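PDB 5G0A: transaminase, which catalyses S-selective amino-group transfer with pyridoxal-5'-phosphate as cofactor, probably cycling between amine donors and carbonyl acceptors as a class-III omega-transaminase. Local coordinates for residues B[130-135]-B[231-236]; B[136-141]-B[262-267]; B[365-370]-B[452-457]; B[379-382]-B[387-390]. All coordinates share one frame; numbering follows the deposited sequence.

Interaction 1 (B[130-135]-B[231-236]); sequences NIARLY and VAAVIT
The flat guanidinium group of Arg133 is carried past Ala232, and only the aliphatic start of its side chain meets the strand. CG comes alongside the methyl, with Arg133 CG 4.1 Å from Ala232 CB, and the chain then runs extended from CG to NE. At the edge of the guanidinium, NE is hydrogen-bonded to Pro139 O; NH2 makes a weak hydrogen bond to Ala188 O. Both partners lie outside the two segments. The second flat group is the peptide group joining Ala132 to Arg133. The methyl of Ala232 sits against its carbonyl, with Ala232 CB 3.8 Å from Ala132 O.

Beside this, methyl meets methyl: Ala132 CB lies 4.0 Å from Ala233 CB and 4.5 Å from Ala232 CB. Two consecutive strand residues can both point at the helix because Ala232 leaves the extended conformation, with phi and psi of -67° and -45°. With alanine on both sides, the axes of the short helix and strand come within 7.4 Å of each other. Leu265 and Ile267 of the next strand also pack on Ala132, whereas Ile131 and Leu134 of the helix pack against Met22 and Ser166 of the second subunit.

The helix runs roughly antiparallel to the strand, at 147° between their directions. A helix laid in this way over a largely parallel sheet is characteristic of the alpha/beta architecture of the large, cofactor-binding domain of fold-type I aminotransferases, to which class III belongs.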
# COMPACT_ATOMS: atom_id res chain seq x y z
N ASN B 130 -4.47 14.24 -7.66
CA ASN B 130 -5.19 14.65 -6.46
C ASN B 130 -6.62 15.12 -6.79
O ASN B 130 -7.59 14.74 -6.11
CB ASN B 130 -4.43 15.77 -5.73
CG ASN B 130 -3.12 15.28 -5.12
OD1 ASN B 130 -2.87 14.07 -5.07
ND2 ASN B 130 -2.27 16.21 -4.67
N ILE B 131 -6.73 15.97 -7.83
CA ILE B 131 -8.03 16.53 -8.18
C ILE B 131 -8.97 15.45 -8.72
O ILE B 131 -10.15 15.42 -8.33
CB ILE B 131 -7.89 17.68 -9.21
CG1 ILE B 131 -7.22 18.90 -8.56
CG2 ILE B 131 -9.26 18.08 -9.77
CD1 ILE B 131 -6.65 19.88 -9.58
N ALA B 132 -8.46 14.59 -9.61
CA ALA B 132 -9.30 13.52 -10.20
C ALA B 132 -9.86 12.64 -9.07
O ALA B 132 -11.04 12.31 -9.06
CB ALA B 132 -8.52 12.67 -11.20
N ARG B 133 -9.00 12.29 -8.12
CA ARG B 133 -9.42 11.44 -6.99
C ARG B 133 -10.41 12.13 -6.08
O ARG B 133 -11.39 11.51 -5.65
CB ARG B 133 -8.20 10.90 -6.22
CG ARG B 133 -7.40 9.93 -7.08
CD ARG B 133 -6.02 9.64 -6.48
NE ARG B 133 -5.52 8.35 -6.96
CZ ARG B 133 -4.26 8.08 -7.24
NH1 ARG B 133 -3.31 9.02 -7.11
NH2 ARG B 133 -3.94 6.85 -7.66
N LEU B 134 -10.17 13.41 -5.79
CA LEU B 134 -11.10 14.16 -4.95
C LEU B 134 -12.46 14.35 -5.65
O LEU B 134 -13.51 14.17 -5.01
CB LEU B 134 -10.56 15.52 -4.54
CG LEU B 134 -9.46 15.51 -3.45
CD1 LEU B 134 -8.69 16.83 -3.48
CD2 LEU B 134 -9.95 15.17 -2.04
N TYR B 135 -12.43 14.71 -6.93
CA TYR B 135 -13.71 14.98 -7.64
C TYR B 135 -14.57 13.71 -7.69
O TYR B 135 -15.80 13.74 -7.44
CB TYR B 135 -13.41 15.49 -9.06
CG TYR B 135 -14.67 15.67 -9.87
CD1 TYR B 135 -15.48 16.79 -9.69
CD2 TYR B 135 -15.06 14.69 -10.78
CE1 TYR B 135 -16.65 16.94 -10.42
CE2 TYR B 135 -16.23 14.83 -11.52
CZ TYR B 135 -17.00 15.94 -11.33
OH TYR B 135 -18.16 16.04 -12.08
N VAL B 231 -12.63 3.59 -9.86
CA VAL B 231 -11.64 4.10 -10.82
C VAL B 231 -11.92 5.60 -11.07
O VAL B 231 -12.92 5.96 -11.67
CB VAL B 231 -11.59 3.31 -12.15
CG1 VAL B 231 -10.59 3.94 -13.13
CG2 VAL B 231 -11.20 1.85 -11.91
N ALA B 232 -11.03 6.46 -10.59
CA ALA B 232 -11.13 7.91 -10.82
C ALA B 232 -10.95 8.34 -12.27
O ALA B 232 -11.68 9.21 -12.75
CB ALA B 232 -10.13 8.68 -9.94
N ALA B 233 -9.93 7.79 -12.93
CA ALA B 233 -9.40 8.35 -14.17
C ALA B 233 -8.52 7.35 -14.92
O ALA B 233 -7.93 6.43 -14.32
CB ALA B 233 -8.60 9.64 -13.88
N VAL B 234 -8.43 7.57 -16.22
CA VAL B 234 -7.39 6.99 -17.05
C VAL B 234 -6.50 8.17 -17.42
O VAL B 234 -7.00 9.22 -17.84
CB VAL B 234 -7.99 6.39 -18.35
CG1 VAL B 234 -6.86 5.86 -19.22
CG2 VAL B 234 -8.95 5.25 -18.01
N ILE B 235 -5.20 8.01 -17.24
CA ILE B 235 -4.23 9.03 -17.68
C ILE B 235 -3.48 8.53 -18.90
O ILE B 235 -3.06 7.39 -18.94
CB ILE B 235 -3.26 9.43 -16.53
CG1 ILE B 235 -2.41 10.63 -16.98
CG2 ILE B 235 -2.43 8.23 -16.01
CD1 ILE B 235 -1.65 11.28 -15.83
N THR B 236 -3.29 9.41 -19.90
CA THR B 236 -2.66 9.04 -21.16
C THR B 236 -1.64 10.10 -21.58
O THR B 236 -1.59 11.18 -21.00
CB THR B 236 -3.68 8.93 -22.32
OG1 THR B 236 -4.31 10.20 -22.52
CG2 THR B 236 -4.75 7.85 -22.02

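Interaction 2 (B[136-141]-B[262-267]); sequences TNRPLV and LGVLWI
Arg138 and Gly263 tie together two Schellman motifs, one ending helix 121-136 and the other helix 251-262, with Asn137 and Gly263 as their C-prime residues of positive phi. The guanidinium of Arg138 presents its edge to the Gly263 carbonyl. Arg138 NH1 donates to Gly263 O over 2.8 Å with an N-H...O angle of 160°, and the oxygen lies close to the guanidinium plane. Seen from the acceptor, the donor is tilted 31° from the carbonyl plane. Arg138 NH2 adds a weak second bond to Gly263 O at 3.4 Å. Because NH1 also donates to Val231 O, it bridges two backbone carbonyls, and its cation probably benefits from lying near the C-terminal end of helix 251-262.

Both loops lead directly into strands 140-144 and 265-269, which flank strand 231-236 in the main sheet of the aminotransferase fold, so the arginine reaches past the N-terminal end of that strand. Alongside this polar link is an apolar one. The Thr136 and Leu265 side chains pass alongside one another, head to tail, with Thr136 CG2 3.7 Å from Leu265 CD1. At a chi1 of 61° Thr136 sends CG2 opposite its own carbonyl carbon and towards the leucine, while OG1 bonds back to Ala132 O within the helix. Val264 CG2 completes the contact, obliquely placed 4.0 Å from Arg138 NH1.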
# COMPACT_ATOMS: atom_id res chain seq x y z
N THR B 136 -13.94 12.61 -8.04
CA THR B 136 -14.68 11.35 -8.20
C THR B 136 -14.91 10.67 -6.86
O THR B 136 -15.78 9.81 -6.74
CB THR B 136 -13.97 10.37 -9.12
OG1 THR B 136 -12.68 10.04 -8.55
CG2 THR B 136 -13.83 10.93 -10.61
N ASN B 137 -14.12 11.07 -5.85
CA ASN B 137 -14.06 10.33 -4.55
C ASN B 137 -13.72 8.85 -4.77
O ASN B 137 -14.36 7.95 -4.18
CB ASN B 137 -15.37 10.49 -3.74
CG ASN B 137 -15.22 10.10 -2.27
OD1 ASN B 137 -16.17 9.59 -1.65
ND2 ASN B 137 -14.05 10.37 -1.70
N ARG B 138 -12.73 8.60 -5.62
CA ARG B 138 -12.33 7.23 -6.00
C ARG B 138 -10.80 7.14 -6.04
O ARG B 138 -10.15 8.13 -6.41
CB ARG B 138 -12.84 6.85 -7.39
CG ARG B 138 -14.36 6.86 -7.54
CD ARG B 138 -14.67 6.57 -8.99
NE ARG B 138 -16.08 6.88 -9.28
CZ ARG B 138 -16.55 7.04 -10.52
NH1 ARG B 138 -15.72 6.93 -11.56
NH2 ARG B 138 -17.85 7.34 -10.70
N PRO B 139 -10.24 5.96 -5.72
CA PRO B 139 -8.77 5.86 -5.59
C PRO B 139 -7.98 5.46 -6.83
O PRO B 139 -6.83 5.89 -6.98
CB PRO B 139 -8.59 4.74 -4.54
CG PRO B 139 -9.80 3.85 -4.76
CD PRO B 139 -10.93 4.83 -5.04
N LEU B 140 -8.51 4.60 -7.68
CA LEU B 140 -7.68 3.99 -8.70
C LEU B 140 -7.47 4.89 -9.92
O LEU B 140 -8.40 5.55 -10.39
CB LEU B 140 -8.25 2.64 -9.14
CG LEU B 140 -8.28 1.53 -8.09
CD1 LEU B 140 -8.79 0.25 -8.73
CD2 LEU B 140 -6.88 1.28 -7.52
N VAL B 141 -6.24 4.91 -10.41
CA VAL B 141 -5.98 5.59 -11.68
C VAL B 141 -5.35 4.56 -12.62
O VAL B 141 -4.49 3.74 -12.22
CB VAL B 141 -5.03 6.82 -11.50
CG1 VAL B 141 -4.62 7.37 -12.87
CG2 VAL B 141 -5.71 7.91 -10.65
N LEU B 262 -18.00 4.58 -19.06
CA LEU B 262 -17.76 4.00 -17.73
C LEU B 262 -17.95 4.98 -16.57
O LEU B 262 -18.04 4.56 -15.42
CB LEU B 262 -16.37 3.34 -17.65
CG LEU B 262 -16.07 2.19 -18.64
CD1 LEU B 262 -14.63 1.74 -18.51
CD2 LEU B 262 -17.04 1.02 -18.46
N GLY B 263 -18.01 6.28 -16.87
CA GLY B 263 -18.17 7.32 -15.85
C GLY B 263 -16.85 7.59 -15.14
O GLY B 263 -16.83 7.82 -13.92
N VAL B 264 -15.77 7.60 -15.92
CA VAL B 264 -14.39 7.74 -15.40
C VAL B 264 -13.80 8.97 -16.09
O VAL B 264 -14.15 9.27 -17.25
CB VAL B 264 -13.61 6.44 -15.73
CG1 VAL B 264 -12.10 6.59 -15.63
CG2 VAL B 264 -14.12 5.29 -14.84
N LEU B 265 -12.97 9.72 -15.37
CA LEU B 265 -12.31 10.87 -15.98
C LEU B 265 -11.20 10.47 -16.96
O LEU B 265 -10.60 9.40 -16.86
CB LEU B 265 -11.74 11.81 -14.89
CG LEU B 265 -12.72 12.45 -13.92
CD1 LEU B 265 -11.95 13.23 -12.85
CD2 LEU B 265 -13.75 13.34 -14.64
N TRP B 266 -10.94 11.35 -17.94
CA TRP B 266 -9.79 11.23 -18.81
C TRP B 266 -8.83 12.41 -18.60
O TRP B 266 -9.19 13.57 -18.81
CB TRP B 266 -10.21 11.11 -20.31
CG TRP B 266 -9.05 11.15 -21.26
CD1 TRP B 266 -7.83 10.54 -21.10
CD2 TRP B 266 -9.00 11.81 -22.54
NE1 TRP B 266 -7.01 10.81 -22.18
CE2 TRP B 266 -7.71 11.58 -23.07
CE3 TRP B 266 -9.92 12.57 -23.29
CZ2 TRP B 266 -7.31 12.10 -24.31
CZ3 TRP B 266 -9.51 13.08 -24.52
CH2 TRP B 266 -8.22 12.85 -25.01
N ILE B 267 -7.65 12.08 -18.09
CA ILE B 267 -6.57 13.06 -17.94
C ILE B 267 -5.65 12.86 -19.12
O ILE B 267 -5.09 11.78 -19.30
CB ILE B 267 -5.74 12.81 -16.64
CG1 ILE B 267 -6.64 12.86 -15.39
CG2 ILE B 267 -4.58 13.83 -16.59
CD1 ILE B 267 -5.94 12.36 -14.11

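Interaction 3 (B[365-370]-B[452-457]); sequences RSKLEL and GDIDKA. Unlike the reference sequence in segment 452-457: Gly452 (reference Glu).
Lys367 reaches across from helix 353-374 to form a salt bridge with Asp455 on helix 451-468. Lys367 NZ is hydrogen-bonded to Asp455 OD1 at 3.1 Å. The ammonium group approaches from above the carboxylate, 65° out of its plane, and the lysine chain lies roughly perpendicular to the aspartate side chain. The last methylene follows the same oxygen closely, with Lys367 CE 3.5 Å from Asp455 OD1. This approach results from a lysine chain bent at both chi2 (-74°) and chi3 (-62°), which folds over the carboxylate instead of stretching straight out. Nearer the backbone, Lys367 CG touches Ile454 CG2 at 4.3 Å, so the root of the lysine packs on an apolar neighbour while its tip finds the charge.

The next shell steadies the acceptor. Tyr363, one turn before Lys367 on the same helix, bonds through its OH to Asp455 OD1, so one oxygen receives two partners from helix 353-374. A methionine in place of Lys367 would probably leave Asp455 held by the tyrosine hydroxyl but deprived of this cationic mate. Ile454 is wedged further in, against Ser360, Tyr363 and Ile364.

Farther out, Asp453 and Lys456 both bond to Tyr43 OH, linking helix 451-468 to strand 43-45, while Arg365 and Leu368 of helix 353-374 pack on Phe381 and Trp388. The arrangement is a helix-helix contact in which one salt bridge flanks the packing of Ile454, probably part of the small domain of a class-III aminotransferase, in its C-terminal portion.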
# COMPACT_ATOMS: atom_id res chain seq x y z
N ARG B 365 8.82 15.66 -42.56
CA ARG B 365 8.18 14.47 -43.15
C ARG B 365 8.81 14.15 -44.53
O ARG B 365 9.22 13.03 -44.77
CB ARG B 365 6.66 14.67 -43.23
CG ARG B 365 5.91 13.79 -44.22
CD ARG B 365 5.62 12.41 -43.67
NE ARG B 365 4.72 12.45 -42.52
CZ ARG B 365 4.25 11.37 -41.90
NH1 ARG B 365 4.58 10.16 -42.34
NH2 ARG B 365 3.44 11.50 -40.86
N SER B 366 8.89 15.16 -45.39
CA SER B 366 9.52 14.98 -46.72
C SER B 366 11.00 14.58 -46.63
O SER B 366 11.49 13.80 -47.45
CB SER B 366 9.35 16.24 -47.58
OG SER B 366 10.24 17.28 -47.17
N LYS B 367 11.72 15.12 -45.65
CA LYS B 367 13.13 14.78 -45.46
C LYS B 367 13.29 13.36 -44.95
O LYS B 367 14.20 12.64 -45.39
CB LYS B 367 13.82 15.78 -44.51
CG LYS B 367 13.77 17.24 -44.94
CD LYS B 367 14.70 17.56 -46.10
CE LYS B 367 16.16 17.30 -45.74
NZ LYS B 367 17.07 17.96 -46.71
N LEU B 368 12.43 12.93 -44.03
CA LEU B 368 12.47 11.55 -43.53
C LEU B 368 12.06 10.54 -44.60
O LEU B 368 12.64 9.46 -44.68
CB LEU B 368 11.63 11.37 -42.26
CG LEU B 368 12.15 12.08 -41.00
CD1 LEU B 368 11.12 12.03 -39.88
CD2 LEU B 368 13.48 11.49 -40.53
N GLU B 369 11.07 10.88 -45.41
CA GLU B 369 10.72 10.03 -46.57
C GLU B 369 11.96 9.74 -47.42
O GLU B 369 12.23 8.58 -47.75
CB GLU B 369 9.65 10.69 -47.44
CG GLU B 369 8.23 10.55 -46.93
CD GLU B 369 7.22 11.26 -47.81
OE1 GLU B 369 7.63 11.80 -48.86
OE2 GLU B 369 6.02 11.29 -47.46
N LEU B 370 12.72 10.78 -47.74
CA LEU B 370 13.94 10.63 -48.55
C LEU B 370 15.01 9.78 -47.86
O LEU B 370 15.66 8.95 -48.51
CB LEU B 370 14.50 12.00 -48.96
CG LEU B 370 13.67 12.83 -49.95
CD1 LEU B 370 14.11 14.29 -49.90
CD2 LEU B 370 13.76 12.28 -51.37
N GLY B 452 17.32 25.51 -42.90
CA GLY B 452 18.77 25.24 -42.94
C GLY B 452 19.23 24.35 -41.81
O GLY B 452 20.06 23.47 -42.00
N ASP B 453 18.69 24.57 -40.61
CA ASP B 453 19.03 23.71 -39.49
C ASP B 453 18.38 22.32 -39.59
O ASP B 453 19.03 21.34 -39.28
CB ASP B 453 18.74 24.41 -38.14
CG ASP B 453 19.79 25.48 -37.80
OD1 ASP B 453 20.96 25.36 -38.24
OD2 ASP B 453 19.46 26.42 -37.08
N ILE B 454 17.14 22.23 -40.05
CA ILE B 454 16.56 20.91 -40.37
C ILE B 454 17.44 20.17 -41.38
O ILE B 454 17.78 19.00 -41.18
CB ILE B 454 15.10 21.01 -40.87
CG1 ILE B 454 14.17 21.47 -39.75
CG2 ILE B 454 14.64 19.67 -41.46
CD1 ILE B 454 12.81 21.94 -40.24
N ASP B 455 17.84 20.85 -42.45
CA ASP B 455 18.75 20.23 -43.45
C ASP B 455 20.06 19.74 -42.83
O ASP B 455 20.51 18.64 -43.13
CB ASP B 455 19.06 21.20 -44.60
CG ASP B 455 17.85 21.45 -45.50
OD1 ASP B 455 16.82 20.76 -45.36
OD2 ASP B 455 17.93 22.36 -46.34
N LYS B 456 20.65 20.56 -41.96
CA LYS B 456 21.89 20.20 -41.28
C LYS B 456 21.71 18.97 -40.37
O LYS B 456 22.57 18.09 -40.32
CB LYS B 456 22.44 21.40 -40.50
CG LYS B 456 23.69 21.11 -39.67
CD LYS B 456 24.33 22.40 -39.16
CE LYS B 456 25.28 22.14 -38.00
NZ LYS B 456 25.76 23.42 -37.42
N ALA B 457 20.59 18.92 -39.66
CA ALA B 457 20.33 17.81 -38.77
C ALA B 457 20.10 16.52 -39.56
O ALA B 457 20.63 15.46 -39.21
CB ALA B 457 19.13 18.13 -37.87

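Interaction 4 (B[379-382]-B[387-390]); sequences GNFD and LWIV
Asp382 and Ile389 form a hydrogen-bonded antiparallel pair. Asp382 N donates to Ile389 O at 3.0 Å, and Ile389 N returns the bond to Asp382 O at 2.8 Å, both nearly straight. Phe381 and Val390 make the adjoining non-hydrogen-bonded pair, where Phe381 CA also approaches Ile389 O at 3.2 Å in a CA-H...O contact.

Aromatic and aliphatic groups pack on both sides. The side chains of Phe381 and Trp388 run alongside each other in the same direction, and Trp388 CZ3 meets the phenyl edge, 4.0 Å from Phe381 CD1. Phe381 CB touches Val390 CG2 at 4.1 Å. On the face carrying Asp382 and Ile389, Ile389 CD1 lies 3.8 Å from Asp382 CB, and Met246 packs on both residues. Ile389 CG1 sits between its backbone N and carbonyl carbon (chi1 53°), which brings it to 3.2 Å from Asp382 O.

Trp388 NE1 bonds to Gly385 O, in the turn. With an alanine in place of Trp388, the phenyl edge of Phe381 would probably face a gap and Gly385 O would probably lose its donor.

Helix 353-374 covers Phe381 and Trp388, while strand 440-443 pairs with the far edge of 387-392. The contact is thus a beta hairpin within a three-stranded antiparallel sheet, probably of the small domain.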
# COMPACT_ATOMS: atom_id res chain seq x y z
N GLY B 379 12.91 1.52 -40.37
CA GLY B 379 11.75 0.64 -40.55
C GLY B 379 10.47 1.41 -40.78
O GLY B 379 9.65 1.07 -41.64
N ASN B 380 10.30 2.47 -39.99
CA ASN B 380 9.16 3.38 -40.09
C ASN B 380 9.46 4.71 -39.39
O ASN B 380 10.45 4.82 -38.67
CB ASN B 380 7.89 2.76 -39.49
CG ASN B 380 6.63 3.50 -39.90
OD1 ASN B 380 6.52 3.97 -41.03
ND2 ASN B 380 5.68 3.63 -38.98
N PHE B 381 8.63 5.71 -39.64
CA PHE B 381 8.70 6.96 -38.90
C PHE B 381 7.31 7.56 -38.86
O PHE B 381 6.48 7.31 -39.75
CB PHE B 381 9.72 7.95 -39.50
CG PHE B 381 9.29 8.56 -40.80
CD1 PHE B 381 8.48 9.69 -40.83
CD2 PHE B 381 9.69 7.98 -42.01
CE1 PHE B 381 8.08 10.25 -42.04
CE2 PHE B 381 9.28 8.53 -43.22
CZ PHE B 381 8.47 9.66 -43.23
N ASP B 382 7.07 8.37 -37.84
CA ASP B 382 5.77 8.92 -37.61
C ASP B 382 5.95 10.15 -36.72
O ASP B 382 6.98 10.28 -36.05
CB ASP B 382 4.89 7.87 -36.94
CG ASP B 382 3.41 8.13 -37.12
OD1 ASP B 382 3.03 9.08 -37.85
OD2 ASP B 382 2.61 7.38 -36.52
N LEU B 387 7.94 16.87 -33.31
CA LEU B 387 8.05 15.67 -32.49
C LEU B 387 7.98 14.45 -33.41
O LEU B 387 6.91 14.13 -33.94
CB LEU B 387 6.93 15.63 -31.44
CG LEU B 387 7.00 14.48 -30.40
CD1 LEU B 387 8.26 14.55 -29.54
CD2 LEU B 387 5.75 14.50 -29.53
N TRP B 388 9.11 13.79 -33.60
CA TRP B 388 9.20 12.69 -34.57
C TRP B 388 9.79 11.44 -33.93
O TRP B 388 10.74 11.52 -33.15
CB TRP B 388 9.95 13.15 -35.85
CG TRP B 388 9.14 14.18 -36.59
CD1 TRP B 388 9.13 15.52 -36.39
CD2 TRP B 388 8.17 13.92 -37.61
NE1 TRP B 388 8.21 16.12 -37.21
CE2 TRP B 388 7.61 15.16 -37.98
CE3 TRP B 388 7.72 12.77 -38.26
CZ2 TRP B 388 6.63 15.28 -38.96
CZ3 TRP B 388 6.74 12.88 -39.22
CH2 TRP B 388 6.21 14.12 -39.57
N ILE B 389 9.18 10.30 -34.24
CA ILE B 389 9.78 9.03 -33.90
C ILE B 389 10.28 8.40 -35.18
O ILE B 389 9.63 8.53 -36.22
CB ILE B 389 8.79 8.03 -33.24
CG1 ILE B 389 7.54 7.86 -34.11
CG2 ILE B 389 8.43 8.45 -31.82
CD1 ILE B 389 7.06 6.42 -34.20
N VAL B 390 11.44 7.76 -35.11
CA VAL B 390 11.98 6.98 -36.21
C VAL B 390 12.36 5.61 -35.65
O VAL B 390 13.23 5.49 -34.78
CB VAL B 390 13.24 7.63 -36.85
CG1 VAL B 390 13.74 6.80 -38.03
CG2 VAL B 390 12.97 9.07 -37.29

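Interactions 1 and 2 adjoin on the main sheet and the helix packed on it, with centres about 4 Å apart: Ala232 N lies 2.8 Å from Leu140 O, and Thr236 OG1 2.8 Å from Trp266 NE1, probable hydrogen bonds both. Interactions 3 and 4, with centres about 13 Å apart, form a second cluster in which helix 353-374 serves both; Arg365 NH1 approaches Phe381 CE1 at 3.5 Å. The two clusters do not touch, and the centres of interactions 1 and 3 lie about 40 Å apart. Elements of the first cluster supply cofactor-pocket residues: strand 265-269 ends at Asp269, and helix 121-136 begins at Gly121 and Ser122. From the second, the Leu387 side chain comes within about 9 Å of a bound pyridoxal-5'-phosphate.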